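PDB 6QGL: VP5, which probably drives fusion of the viral and host membranes as an envelope protein of a pleomorphic virus that infects haloarchaea. Local coordinates for residues R57-N61 against E125-E129; F119-W123 against Y204-E208. Residues are numbered along the deposited sequence.

Contact 1. Residues R57-N61 against E125-E129; sequences RKSNN and ETVRE
Two antiparallel helices of the N-terminal envelope-protein region, 43-66 and 97-140, face each other here through a bidentate Arg-Glu salt bridge. Both segments are regular alpha-helix; the axes of 57-61 and 125-129 lie at 176° with a closest approach of 11.6 Å, a gap spanned here by long polar side chains. R57 CA lies 6.9 Å from T126 CA, the closest register. The charged pair comes first: R57 (t, p, p, chi4 -172°) turns its guanidinium side-on to an extended E129 (t, t), with R57 NE to E129 OE1 at 2.9 Å and R57 NH2 to E129 OE2 at 3.0 Å. The carbonyl O of E125 lies over one face of that guanidinium, and R57 NH1 packs 3.6 Å from E125 CG while bonding to V32 O. The aliphatic part of R57 also touches the threonine hydroxyl, CD to T126 OG1 at 3.6 Å. One helical turn on from R57, N61 (m) forms the remaining cross-helix hydrogen bond: its ND2 donates to T126 OG1 over 3.0 Å, and that hydroxyl also bonds to S122 O.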
loop_
_atom_site.group_PDB
_atom_site.type_symbol
_atom_site.label_atom_id
_atom_site.label_comp_id
_atom_site.label_asym_id
_atom_site.label_seq_id
_atom_site.Cartn_x
_atom_site.Cartn_y
_atom_site.Cartn_z
ATOM N N ARG A 57 -11.118 -0.627 -2.990
ATOM C CA ARG A 57 -10.342 0.200 -3.923
ATOM C C ARG A 57 -9.455 1.196 -3.191
ATOM O O ARG A 57 -8.280 1.307 -3.532
ATOM C CB ARG A 57 -11.252 0.930 -4.933
ATOM C CG ARG A 57 -10.514 1.782 -5.990
ATOM C CD ARG A 57 -9.673 0.978 -6.977
ATOM N NE ARG A 57 -10.489 0.032 -7.737
ATOM C CZ ARG A 57 -10.007 -0.897 -8.556
ATOM N NH1 ARG A 57 -8.699 -1.016 -8.738
ATOM N NH2 ARG A 57 -10.830 -1.713 -9.198
ATOM N N LYS A 58 -10.010 1.911 -2.190
ATOM C CA LYS A 58 -9.255 2.885 -1.405
ATOM C C LYS A 58 -8.109 2.198 -0.666
ATOM O O LYS A 58 -6.980 2.668 -0.751
ATOM C CB LYS A 58 -10.157 3.661 -0.434
ATOM C CG LYS A 58 -9.477 4.915 0.101
ATOM C CD LYS A 58 -10.149 5.478 1.330
ATOM C CE LYS A 58 -9.274 6.540 1.948
ATOM N NZ LYS A 58 -10.003 7.323 2.974
ATOM N N SER A 59 -8.397 1.056 -0.001
ATOM C CA SER A 59 -7.429 0.248 0.746
ATOM C C SER A 59 -6.288 -0.237 -0.149
ATOM O O SER A 59 -5.132 -0.190 0.268
ATOM C CB SER A 59 -8.124 -0.937 1.411
ATOM O OG SER A 59 -7.234 -1.660 2.246
ATOM N N ASN A 60 -6.620 -0.680 -1.379
ATOM C CA ASN A 60 -5.655 -1.142 -2.378
ATOM C C ASN A 60 -4.775 0.022 -2.828
ATOM O O ASN A 60 -3.552 -0.126 -2.875
ATOM C CB ASN A 60 -6.380 -1.778 -3.576
ATOM C CG ASN A 60 -5.502 -2.026 -4.782
ATOM O OD1 ASN A 60 -4.617 -2.890 -4.776
ATOM N ND2 ASN A 60 -5.730 -1.265 -5.844
ATOM N N ASN A 61 -5.397 1.180 -3.136
ATOM C CA ASN A 61 -4.696 2.385 -3.579
ATOM C C ASN A 61 -3.790 2.953 -2.484
ATOM O O ASN A 61 -2.691 3.406 -2.801
ATOM C CB ASN A 61 -5.675 3.437 -4.112
ATOM C CG ASN A 61 -6.366 3.067 -5.410
ATOM O OD1 ASN A 61 -6.007 2.112 -6.110
ATOM N ND2 ASN A 61 -7.395 3.822 -5.761
ATOM N N GLU A 125 -8.066 2.766 -13.522
ATOM C CA GLU A 125 -8.923 1.683 -13.039
ATOM C C GLU A 125 -9.910 2.168 -11.967
ATOM O O GLU A 125 -11.078 1.779 -12.010
ATOM C CB GLU A 125 -8.090 0.489 -12.540
ATOM C CG GLU A 125 -8.890 -0.793 -12.346
ATOM C CD GLU A 125 -9.754 -1.245 -13.510
ATOM O OE1 GLU A 125 -9.234 -1.330 -14.648
ATOM O OE2 GLU A 125 -10.955 -1.516 -13.281
ATOM N N THR A 126 -9.450 3.033 -11.033
ATOM C CA THR A 126 -10.279 3.601 -9.958
ATOM C C THR A 126 -11.456 4.365 -10.578
ATOM O O THR A 126 -12.614 4.165 -10.207
ATOM C CB THR A 126 -9.421 4.534 -9.063
ATOM O OG1 THR A 126 -8.266 3.836 -8.592
ATOM C CG2 THR A 126 -10.202 5.107 -7.885
ATOM N N VAL A 127 -11.127 5.211 -11.551
ATOM C CA VAL A 127 -12.005 6.101 -12.294
ATOM C C VAL A 127 -12.940 5.312 -13.245
ATOM O O VAL A 127 -14.109 5.680 -13.363
ATOM C CB VAL A 127 -11.102 7.165 -12.969
ATOM C CG1 VAL A 127 -11.877 8.121 -13.852
ATOM C CG2 VAL A 127 -10.359 7.947 -11.904
ATOM N N ARG A 128 -12.457 4.203 -13.854
ATOM C CA ARG A 128 -13.274 3.327 -14.712
ATOM C C ARG A 128 -14.277 2.558 -13.874
ATOM O O ARG A 128 -15.396 2.329 -14.331
ATOM C CB ARG A 128 -12.413 2.312 -15.480
ATOM C CG ARG A 128 -11.890 2.827 -16.797
ATOM C CD ARG A 128 -11.499 1.721 -17.776
ATOM N NE ARG A 128 -10.335 0.908 -17.387
ATOM C CZ ARG A 128 -9.069 1.254 -17.590
ATOM N NH1 ARG A 128 -8.087 0.466 -17.178
ATOM N NH2 ARG A 128 -8.775 2.409 -18.168
ATOM N N GLU A 129 -13.859 2.135 -12.659
ATOM C CA GLU A 129 -14.689 1.401 -11.705
ATOM C C GLU A 129 -15.845 2.280 -11.258
ATOM O O GLU A 129 -16.981 1.813 -11.279
ATOM C CB GLU A 129 -13.859 0.931 -10.502
ATOM C CG GLU A 129 -14.619 0.083 -9.496
ATOM C CD GLU A 129 -13.793 -0.319 -8.293
ATOM O OE1 GLU A 129 -13.318 0.586 -7.568
ATOM O OE2 GLU A 129 -13.618 -1.540 -8.074
#

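Contact 2. Residues F119-W123 against Y204-E208; sequences FYKSW and YNPKE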
loop_
_atom_site.group_PDB
_atom_site.type_symbol
_atom_site.label_atom_id
_atom_site.label_comp_id
_atom_site.label_asym_id
_atom_site.label_seq_id
_atom_site.Cartn_x
_atom_site.Cartn_y
_atom_site.Cartn_z
ATOM N N PHE A 119 1.411 3.898 -12.059
ATOM C CA PHE A 119 0.717 4.890 -11.250
ATOM C C PHE A 119 -0.561 5.382 -11.944
ATOM O O PHE A 119 -1.631 5.329 -11.334
ATOM C CB PHE A 119 1.668 6.050 -10.899
ATOM C CG PHE A 119 1.057 7.158 -10.082
ATOM C CD1 PHE A 119 0.734 6.963 -8.743
ATOM C CD2 PHE A 119 0.824 8.408 -10.644
ATOM C CE1 PHE A 119 0.159 7.989 -7.991
ATOM C CE2 PHE A 119 0.263 9.438 -9.885
ATOM C CZ PHE A 119 -0.061 9.222 -8.563
ATOM N N TYR A 120 -0.462 5.813 -13.223
ATOM C CA TYR A 120 -1.623 6.290 -13.985
ATOM C C TYR A 120 -2.609 5.176 -14.317
ATOM O O TYR A 120 -3.808 5.444 -14.395
ATOM C CB TYR A 120 -1.211 7.047 -15.257
ATOM C CG TYR A 120 -0.281 8.218 -15.035
ATOM C CD1 TYR A 120 -0.471 9.096 -13.973
ATOM C CD2 TYR A 120 0.755 8.482 -15.925
ATOM C CE1 TYR A 120 0.384 10.174 -13.765
ATOM C CE2 TYR A 120 1.613 9.560 -15.732
ATOM C CZ TYR A 120 1.421 10.405 -14.653
ATOM O OH TYR A 120 2.267 11.464 -14.462
ATOM N N LYS A 121 -2.115 3.930 -14.490
ATOM C CA LYS A 121 -2.954 2.760 -14.758
ATOM C C LYS A 121 -3.905 2.503 -13.590
ATOM O O LYS A 121 -5.081 2.230 -13.831
ATOM C CB LYS A 121 -2.107 1.509 -15.050
ATOM C CG LYS A 121 -2.044 1.143 -16.529
ATOM C CD LYS A 121 -0.878 0.217 -16.874
ATOM C CE LYS A 121 -1.060 -1.236 -16.496
ATOM N NZ LYS A 121 0.228 -1.977 -16.564
ATOM N N SER A 122 -3.410 2.625 -12.332
ATOM C CA SER A 122 -4.224 2.417 -11.129
ATOM C C SER A 122 -5.269 3.521 -10.935
ATOM O O SER A 122 -6.358 3.230 -10.434
ATOM C CB SER A 122 -3.358 2.227 -9.886
ATOM O OG SER A 122 -2.889 3.452 -9.351
ATOM N N TRP A 123 -4.956 4.770 -11.360
ATOM C CA TRP A 123 -5.898 5.894 -11.312
ATOM C C TRP A 123 -7.019 5.603 -12.306
ATOM O O TRP A 123 -8.190 5.682 -11.943
ATOM C CB TRP A 123 -5.212 7.234 -11.655
ATOM C CG TRP A 123 -6.176 8.329 -12.023
ATOM C CD1 TRP A 123 -6.523 8.728 -13.282
ATOM C CD2 TRP A 123 -6.978 9.103 -11.121
ATOM N NE1 TRP A 123 -7.476 9.718 -13.219
ATOM C CE2 TRP A 123 -7.755 9.986 -11.905
ATOM C CE3 TRP A 123 -7.089 9.161 -9.721
ATOM C CZ2 TRP A 123 -8.648 10.902 -11.338
ATOM C CZ3 TRP A 123 -7.968 10.074 -9.162
ATOM C CH2 TRP A 123 -8.744 10.922 -9.966
ATOM N N TYR A 204 -10.673 16.674 -12.774
ATOM C CA TYR A 204 -9.306 16.488 -12.286
ATOM C C TYR A 204 -8.709 15.114 -12.627
ATOM O O TYR A 204 -9.395 14.238 -13.158
ATOM C CB TYR A 204 -9.224 16.771 -10.764
ATOM C CG TYR A 204 -9.916 15.753 -9.884
ATOM C CD1 TYR A 204 -11.298 15.769 -9.717
ATOM C CD2 TYR A 204 -9.183 14.823 -9.152
ATOM C CE1 TYR A 204 -11.937 14.845 -8.895
ATOM C CE2 TYR A 204 -9.810 13.899 -8.321
ATOM C CZ TYR A 204 -11.187 13.912 -8.198
ATOM O OH TYR A 204 -11.795 12.998 -7.376
ATOM N N ASN A 205 -7.416 14.954 -12.321
ATOM C CA ASN A 205 -6.603 13.749 -12.498
ATOM C C ASN A 205 -5.411 13.853 -11.519
ATOM O O ASN A 205 -5.312 14.886 -10.852
ATOM C CB ASN A 205 -6.146 13.604 -13.969
ATOM C CG ASN A 205 -5.415 14.783 -14.567
ATOM O OD1 ASN A 205 -4.584 15.438 -13.934
ATOM N ND2 ASN A 205 -5.690 15.065 -15.828
ATOM N N PRO A 206 -4.483 12.865 -11.398
ATOM C CA PRO A 206 -3.363 13.038 -10.454
ATOM C C PRO A 206 -2.452 14.242 -10.740
ATOM O O PRO A 206 -1.789 14.714 -9.821
ATOM C CB PRO A 206 -2.592 11.718 -10.572
ATOM C CG PRO A 206 -3.567 10.745 -11.105
ATOM C CD PRO A 206 -4.406 11.543 -12.056
ATOM N N LYS A 207 -2.429 14.747 -11.992
ATOM C CA LYS A 207 -1.572 15.869 -12.403
ATOM C C LYS A 207 -2.100 17.256 -12.024
ATOM O O LYS A 207 -1.322 18.084 -11.548
ATOM C CB LYS A 207 -1.277 15.823 -13.914
ATOM C CG LYS A 207 -0.331 14.711 -14.353
ATOM C CD LYS A 207 -0.042 14.814 -15.851
ATOM C CE LYS A 207 1.042 13.884 -16.332
ATOM N NZ LYS A 207 2.388 14.313 -15.872
ATOM N N GLU A 208 -3.399 17.530 -12.272
ATOM C CA GLU A 208 -3.999 18.849 -12.024
ATOM C C GLU A 208 -5.514 18.821 -11.820
ATOM O O GLU A 208 -6.169 17.839 -12.169
ATOM C CB GLU A 208 -3.674 19.807 -13.198
ATOM C CG GLU A 208 -4.214 19.339 -14.546
ATOM C CD GLU A 208 -4.462 20.406 -15.595
ATOM O OE1 GLU A 208 -4.841 21.542 -15.226
ATOM O OE2 GLU A 208 -4.305 20.090 -16.796
#
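Mainly apolar and aromatic, this buried contact packs one turn of helix 97-140 against the tight connection between strands 201-204 and 209-213 of the four-stranded antiparallel sheet. P206 is the central piece. Its CD sits 3.5 Å from the centroid of the W123 five-membered ring and 3° off the normal, a CH-pi contact almost directly over the indole, while P206 CB meets F119 CE2 at 3.7 Å. At the edge of the indole, W123 CH2 lies 3.6 Å from Y204 CE2, the two ring planes meeting obliquely at 58°. W123 NE1 is not left unsatisfied in this apolar setting, since it bonds to L184 O in the sheet, and W232 of helix 229-257 packs edge-to-face on W123. A polar fringe lies at K207, whose NZ makes a weak hydrogen bond to Y120 OH at 3.2 Å; the tyrosine hydroxyl also bonds to E236. The loop holds its own shape: N205 OD1 accepts from E208 N at 2.9 Å, while N205 ND2 bonds to T185 OG1. The OD1 bond makes an Asx motif, and N205 N to E208 O, at 3.1 Å, closes the beta-hairpin connection, whose proline presents its ring to a helix-borne tryptophan.

How the contacts relate
Contacts 1 and 2 follow one another along helix 97-140: contact 2 takes residues 119-123 and contact 1 residues 125-129, their centres about 11 Å apart. The helix thus pairs with helix 43-66 through charged and polar side chains at one level and with the 204-208 connection through aromatic rings and proline at the next. Within the helix, a hydrogen bond between T126 and S122 joins the two adjoining segments. Helix 229-257 serves both contacts, with W232 as a shared neighbour that touches N61 and T126 in contact 1 and also meets F119 in contact 2. Together they tie the four-stranded sheet and helix 43-66 to the same long helix, within the N-terminal envelope-protein region.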